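Local coordinates for protein putative O-GlcNAcase nagJ (Clostridium perfringens, PDB 6PV5) that probably hydrolyses N-acetylhexosamine residues from glycans, as a family 84 glycoside hydrolase, here an N-terminal part that includes the catalytic barrel, at residues A[421-426]-A[453-458]; A[463-468]-A[495-500]. All blocks are in the same frame, centred on the assembly; numbering follows the deposited sequence.

Interactions 1 and 2 are both largely buried, and their centres lie about 12 Å apart. Interaction 1 sits closer to the middle of the chain and ties the last helix of the eight-stranded barrel, 446-457, to the loop between its final two strands; a tyrosine hydroxyl, a backbone carbonyl and a leucine do the work. Interaction 2 joins the next helix, 464-476, to the loop leading into the C-terminal helices; there an arginine-glutamate salt bridge, with a tryptophan against the guanidinium, takes over, Glu465 being partly exposed. The contacts share no element, but they meet where Asp454 OD2 and Ser467 OG probably share a hydrogen bond and where the Tyr421 ring packs on Ala464 and Pro498.

Interaction 1: A[421-426]-A[453-458]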
loop_
_atom_site.group_PDB
_atom_site.type_symbol
_atom_site.label_atom_id
_atom_site.label_comp_id
_atom_site.label_asym_id
_atom_site.label_seq_id
_atom_site.Cartn_x
_atom_site.Cartn_y
_atom_site.Cartn_z
ATOM N N TYR A 421 -8.145 -5.025 -2.961
ATOM C CA TYR A 421 -9.318 -5.544 -3.648
ATOM C C TYR A 421 -10.394 -5.888 -2.625
ATOM O O TYR A 421 -10.062 -6.422 -1.564
ATOM C CB TYR A 421 -8.912 -6.804 -4.429
ATOM C CG TYR A 421 -9.900 -7.264 -5.473
ATOM C CD1 TYR A 421 -9.984 -6.648 -6.713
ATOM C CD2 TYR A 421 -10.751 -8.329 -5.217
ATOM C CE1 TYR A 421 -10.879 -7.084 -7.686
ATOM C CE2 TYR A 421 -11.663 -8.771 -6.164
ATOM C CZ TYR A 421 -11.722 -8.141 -7.395
ATOM O OH TYR A 421 -12.614 -8.592 -8.315
ATOM N N ASP A 422 -11.664 -5.578 -2.950
ATOM C CA ASP A 422 -12.828 -5.989 -2.163
ATOM C C ASP A 422 -12.844 -5.257 -0.819
ATOM O O ASP A 422 -13.355 -5.775 0.161
ATOM C CB ASP A 422 -12.835 -7.490 -1.847
ATOM C CG ASP A 422 -13.368 -8.415 -2.935
ATOM O OD1 ASP A 422 -14.119 -7.920 -3.813
ATOM O OD2 ASP A 422 -13.036 -9.648 -2.876
ATOM N N LEU A 423 -12.257 -4.065 -0.747
ATOM C CA LEU A 423 -12.450 -3.257 0.450
ATOM C C LEU A 423 -13.597 -2.276 0.201
ATOM O O LEU A 423 -13.654 -1.628 -0.835
ATOM C CB LEU A 423 -11.164 -2.510 0.797
ATOM C CG LEU A 423 -9.958 -3.357 1.223
ATOM C CD1 LEU A 423 -8.911 -2.448 1.850
ATOM C CD2 LEU A 423 -10.339 -4.483 2.186
ATOM N N ASP A 424 -14.536 -2.206 1.140
ATOM C CA ASP A 424 -15.748 -1.425 0.932
ATOM C C ASP A 424 -15.393 0.020 0.571
ATOM O O ASP A 424 -14.559 0.652 1.214
ATOM C CB ASP A 424 -16.654 -1.526 2.163
ATOM C CG ASP A 424 -18.098 -1.155 1.873
ATOM O OD1 ASP A 424 -18.345 0.018 1.564
ATOM O OD2 ASP A 424 -18.954 -2.042 1.969
ATOM N N ARG A 425 -16.030 0.516 -0.491
ATOM C CA ARG A 425 -15.916 1.891 -0.961
ATOM C C ARG A 425 -16.231 2.901 0.149
ATOM O O ARG A 425 -15.677 3.994 0.148
ATOM C CB ARG A 425 -16.855 2.085 -2.154
ATOM C CG ARG A 425 -16.908 3.498 -2.714
ATOM C CD ARG A 425 -17.781 3.615 -3.958
ATOM N NE ARG A 425 -17.689 2.457 -4.847
ATOM C CZ ARG A 425 -16.732 2.230 -5.749
ATOM N NH1 ARG A 425 -15.741 3.092 -5.927
ATOM N NH2 ARG A 425 -16.782 1.138 -6.488
ATOM N N ASN A 426 -17.076 2.522 1.118
ATOM C CA ASN A 426 -17.492 3.447 2.164
ATOM C C ASN A 426 -17.022 2.979 3.542
ATOM O O ASN A 426 -17.665 3.291 4.547
ATOM C CB ASN A 426 -19.016 3.633 2.173
ATOM C CG ASN A 426 -19.504 4.262 0.888
ATOM O OD1 ASN A 426 -20.259 3.645 0.141
ATOM N ND2 ASN A 426 -19.020 5.457 0.590
ATOM N N ALA A 453 -2.280 3.210 -1.560
ATOM C CA ALA A 453 -2.172 4.662 -1.415
ATOM C C ALA A 453 -3.391 5.341 -2.036
ATOM O O ALA A 453 -3.885 6.334 -1.508
ATOM C CB ALA A 453 -0.904 5.178 -2.055
ATOM N N ASP A 454 -3.834 4.806 -3.175
ATOM C CA ASP A 454 -4.928 5.366 -3.949
ATOM C C ASP A 454 -6.251 5.163 -3.202
ATOM O O ASP A 454 -7.094 6.063 -3.149
ATOM C CB ASP A 454 -4.912 4.790 -5.366
ATOM C CG ASP A 454 -5.906 5.422 -6.320
ATOM O OD1 ASP A 454 -6.126 6.639 -6.217
ATOM O OD2 ASP A 454 -6.451 4.693 -7.164
ATOM N N TYR A 455 -6.431 3.956 -2.654
ATOM C CA TYR A 455 -7.629 3.590 -1.932
ATOM C C TYR A 455 -7.709 4.406 -0.643
ATOM O O TYR A 455 -8.779 4.902 -0.316
ATOM C CB TYR A 455 -7.645 2.101 -1.577
ATOM C CG TYR A 455 -8.773 1.743 -0.638
ATOM C CD1 TYR A 455 -10.088 1.657 -1.090
ATOM C CD2 TYR A 455 -8.531 1.535 0.709
ATOM C CE1 TYR A 455 -11.130 1.334 -0.234
ATOM C CE2 TYR A 455 -9.561 1.208 1.577
ATOM C CZ TYR A 455 -10.862 1.140 1.109
ATOM O OH TYR A 455 -11.862 0.806 1.974
ATOM N N GLY A 456 -6.578 4.488 0.077
ATOM C CA GLY A 456 -6.472 5.207 1.331
ATOM C C GLY A 456 -6.792 6.687 1.137
ATOM O O GLY A 456 -7.451 7.303 1.979
ATOM N N TRP A 457 -6.341 7.239 0.003
ATOM C CA TRP A 457 -6.515 8.657 -0.245
ATOM C C TRP A 457 -7.936 8.943 -0.733
ATOM O O TRP A 457 -8.509 9.966 -0.385
ATOM C CB TRP A 457 -5.468 9.192 -1.228
ATOM C CG TRP A 457 -5.585 10.671 -1.419
ATOM C CD1 TRP A 457 -6.288 11.327 -2.389
ATOM C CD2 TRP A 457 -5.038 11.690 -0.561
ATOM N NE1 TRP A 457 -6.182 12.679 -2.216
ATOM C CE2 TRP A 457 -5.437 12.935 -1.094
ATOM C CE3 TRP A 457 -4.260 11.677 0.600
ATOM C CZ2 TRP A 457 -5.088 14.146 -0.497
ATOM C CZ3 TRP A 457 -3.915 12.875 1.187
ATOM C CH2 TRP A 457 -4.321 14.092 0.640
ATOM N N ASN A 458 -8.485 8.058 -1.567
ATOM C CA ASN A 458 -9.729 8.336 -2.267
ATOM C C ASN A 458 -10.477 7.020 -2.430
ATOM O O ASN A 458 -10.504 6.453 -3.529
ATOM C CB ASN A 458 -9.490 9.102 -3.578
ATOM C CG ASN A 458 -10.741 9.620 -4.276
ATOM O OD1 ASN A 458 -11.864 9.212 -3.985
ATOM N ND2 ASN A 458 -10.560 10.498 -5.253
#
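Tyr455 reaches out from helix 446-457 and sets its phenol end against the Leu423 side chain and the carbonyl of Asp424. The tight part of the contact is this single ring. Its hydroxyl donates to the carbonyl oxygen of Asp424, with 2.8 Å from Tyr455 OH to Asp424 O; the acceptor lies at the ring edge, near the ring plane, while the donor stands 31° out of the carbonyl plane. Leu423 comes up obliquely beside the same end of the ring, its CB 3.7 Å from Tyr455 CZ, and its branch CD1 continues along one side to lie 3.7 Å from Tyr455 CE2. The two side chains cross at roughly a right angle. With CG anti to the backbone N (chi1 171°), the Tyr455 ring is carried toward 421-426. In the TIM barrel of this glycosidase, 446-457 is the helix that follows the eighth strand, 431-436, whereas 421-426 belongs to the long connection between strands 399-403 and 431-436. Leu423 also leans on Leu401 and Trp403 of the seventh strand, and Phe434 and Tyr462 each meet the Tyr455 ring edge-to-face. The packing gives way at the Asp424 side chain, which starts away from the helix and folds back on its own loop: OD1 takes the amide of Asn426 in an Asx turn, 2.8 Å from Asn426 N to Asp424 OD1, through the anti lone pair, and OD2 accepts from the backbone N of Leu385. Arg425 is exposed; its side chain starts away from the helix, and its NH1 bonds to the carbonyl of Val460.

Interaction 2: A[463-468]-A[495-500]; sequences EAEKSW and TGRPDS
Arg497 presents one edge of its guanidinium to the carboxylate of Glu465 and one face to the ring of Trp468. The ionic part is a side-on, two-nitrogen salt bridge in which each nitrogen serves a different oxygen. Arg497 NE lies 3.3 Å from Glu465 OE1 and meets that oxygen on its syn side, somewhat out of the carboxylate plane. Arg497 NH1 stands 3.3 Å from Glu465 OE2, on the syn lone pair of OE2, but with the oxygen tilted out of the guanidinium plane. Carboxylate and guanidinium are turned 35° apart, a twisted pairing; both bonds are rather long. Glu465 gets there by a bend at chi2 (88°), which swings its carboxylate toward Arg497 from a partly exposed place on the helix. Arg497, by contrast, runs extended from CG to NE. Helix 464-476 follows the last helix of the TIM barrel, and 495-500 is the loop that carries the chain into helix 501-515, the first of the long C-terminal helices; the contact joins the helix after the barrel to the loop leading into that helical region. The aromatic part is made by the six-membered ring of Trp468: CZ3 sits over the centre of the guanidinium, 3.6 Å from Arg497 CZ, and CH2 comes within 3.9 Å of Arg497 NH2. The two planes are inclined by 41°, so the ring does not lie flat on the cation. Polar partners from outside fix both groups: Asn488 OD1 takes a further bond from Arg497 NH1, and Trp468 NE1 bonds to the carbonyl of Leu417.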
loop_
_atom_site.group_PDB
_atom_site.type_symbol
_atom_site.label_atom_id
_atom_site.label_comp_id
_atom_site.label_asym_id
_atom_site.label_seq_id
_atom_site.Cartn_x
_atom_site.Cartn_y
_atom_site.Cartn_z
ATOM N N GLU A 463 -11.257 2.515 -8.058
ATOM C CA GLU A 463 -11.577 1.318 -8.828
ATOM C C GLU A 463 -10.308 0.485 -8.988
ATOM O O GLU A 463 -9.301 0.988 -9.490
ATOM C CB GLU A 463 -12.082 1.675 -10.224
ATOM C CG GLU A 463 -13.409 2.405 -10.230
ATOM C CD GLU A 463 -13.762 2.880 -11.628
ATOM O OE1 GLU A 463 -13.923 2.012 -12.517
ATOM O OE2 GLU A 463 -13.828 4.114 -11.840
ATOM N N ALA A 464 -10.378 -0.774 -8.536
ATOM C CA ALA A 464 -9.211 -1.623 -8.343
ATOM C C ALA A 464 -8.425 -1.756 -9.646
ATOM O O ALA A 464 -7.228 -1.511 -9.666
ATOM C CB ALA A 464 -9.620 -2.975 -7.803
ATOM N N GLU A 465 -9.119 -2.068 -10.742
ATOM C CA GLU A 465 -8.458 -2.436 -11.984
ATOM C C GLU A 465 -7.805 -1.218 -12.620
ATOM O O GLU A 465 -6.691 -1.310 -13.135
ATOM C CB GLU A 465 -9.442 -3.063 -12.973
ATOM C CG GLU A 465 -8.744 -3.958 -13.987
ATOM C CD GLU A 465 -8.573 -5.409 -13.550
ATOM O OE1 GLU A 465 -8.903 -5.729 -12.379
ATOM O OE2 GLU A 465 -8.130 -6.230 -14.392
ATOM N N LYS A 466 -8.511 -0.080 -12.593
ATOM C CA LYS A 466 -7.981 1.146 -13.162
ATOM C C LYS A 466 -6.814 1.635 -12.298
ATOM O O LYS A 466 -5.820 2.151 -12.798
ATOM C CB LYS A 466 -9.113 2.158 -13.392
ATOM N N SER A 467 -6.941 1.479 -10.983
ATOM C CA SER A 467 -5.882 1.854 -10.062
ATOM C C SER A 467 -4.638 0.993 -10.313
ATOM O O SER A 467 -3.534 1.511 -10.359
ATOM C CB SER A 467 -6.359 1.698 -8.646
ATOM O OG SER A 467 -5.395 2.197 -7.740
ATOM N N TRP A 468 -4.837 -0.323 -10.479
ATOM C CA TRP A 468 -3.772 -1.276 -10.759
ATOM C C TRP A 468 -3.008 -0.880 -12.020
ATOM O O TRP A 468 -1.785 -0.884 -12.035
ATOM C CB TRP A 468 -4.406 -2.656 -10.919
ATOM C CG TRP A 468 -3.465 -3.817 -10.931
ATOM C CD1 TRP A 468 -2.351 -4.016 -10.162
ATOM C CD2 TRP A 468 -3.656 -5.011 -11.706
ATOM N NE1 TRP A 468 -1.820 -5.248 -10.439
ATOM C CE2 TRP A 468 -2.602 -5.884 -11.371
ATOM C CE3 TRP A 468 -4.641 -5.435 -12.615
ATOM C CZ2 TRP A 468 -2.497 -7.154 -11.945
ATOM C CZ3 TRP A 468 -4.522 -6.677 -13.207
ATOM C CH2 TRP A 468 -3.466 -7.529 -12.856
ATOM N N THR A 495 -6.011 -13.834 -0.107
ATOM C CA THR A 495 -6.953 -12.775 -0.412
ATOM C C THR A 495 -6.438 -12.154 -1.700
ATOM O O THR A 495 -5.357 -12.530 -2.147
ATOM C CB THR A 495 -7.077 -11.775 0.748
ATOM O OG1 THR A 495 -8.187 -10.905 0.492
ATOM C CG2 THR A 495 -5.822 -10.951 0.955
ATOM N N GLY A 496 -7.193 -11.214 -2.275
ATOM C CA GLY A 496 -6.717 -10.515 -3.460
ATOM C C GLY A 496 -7.648 -10.732 -4.645
ATOM O O GLY A 496 -8.520 -11.600 -4.610
ATOM N N ARG A 497 -7.476 -9.917 -5.679
ATOM C CA ARG A 497 -8.159 -10.143 -6.943
ATOM C C ARG A 497 -7.869 -11.568 -7.428
ATOM O O ARG A 497 -6.716 -12.016 -7.384
ATOM C CB ARG A 497 -7.635 -9.107 -7.942
ATOM C CG ARG A 497 -8.062 -9.305 -9.395
ATOM C CD ARG A 497 -7.099 -8.531 -10.279
ATOM N NE ARG A 497 -7.346 -8.551 -11.726
ATOM C CZ ARG A 497 -6.811 -9.418 -12.589
ATOM N NH1 ARG A 497 -7.088 -9.306 -13.875
ATOM N NH2 ARG A 497 -6.005 -10.389 -12.179
ATOM N N PRO A 498 -8.891 -12.324 -7.910
ATOM C CA PRO A 498 -8.655 -13.650 -8.506
ATOM C C PRO A 498 -7.722 -13.561 -9.715
ATOM O O PRO A 498 -7.767 -12.593 -10.466
ATOM C CB PRO A 498 -10.073 -14.136 -8.907
ATOM C CG PRO A 498 -10.972 -13.333 -7.953
ATOM C CD PRO A 498 -10.323 -11.951 -7.913
ATOM N N ASP A 499 -6.855 -14.566 -9.878
ATOM C CA ASP A 499 -5.889 -14.585 -10.966
ATOM C C ASP A 499 -6.622 -14.761 -12.301
ATOM O O ASP A 499 -7.610 -15.493 -12.363
ATOM C CB ASP A 499 -4.987 -15.814 -10.856
ATOM C CG ASP A 499 -4.047 -15.826 -9.657
ATOM O OD1 ASP A 499 -3.731 -14.725 -9.141
ATOM O OD2 ASP A 499 -3.599 -16.946 -9.275
ATOM N N SER A 500 -6.134 -14.070 -13.338
ATOM C CA SER A 500 -6.508 -14.263 -14.731
ATOM C C SER A 500 -7.965 -14.709 -14.877
ATOM O O SER A 500 -8.226 -15.807 -15.380
ATOM C CB SER A 500 -5.560 -15.237 -15.410
ATOM O OG SER A 500 -5.702 -16.525 -14.821
#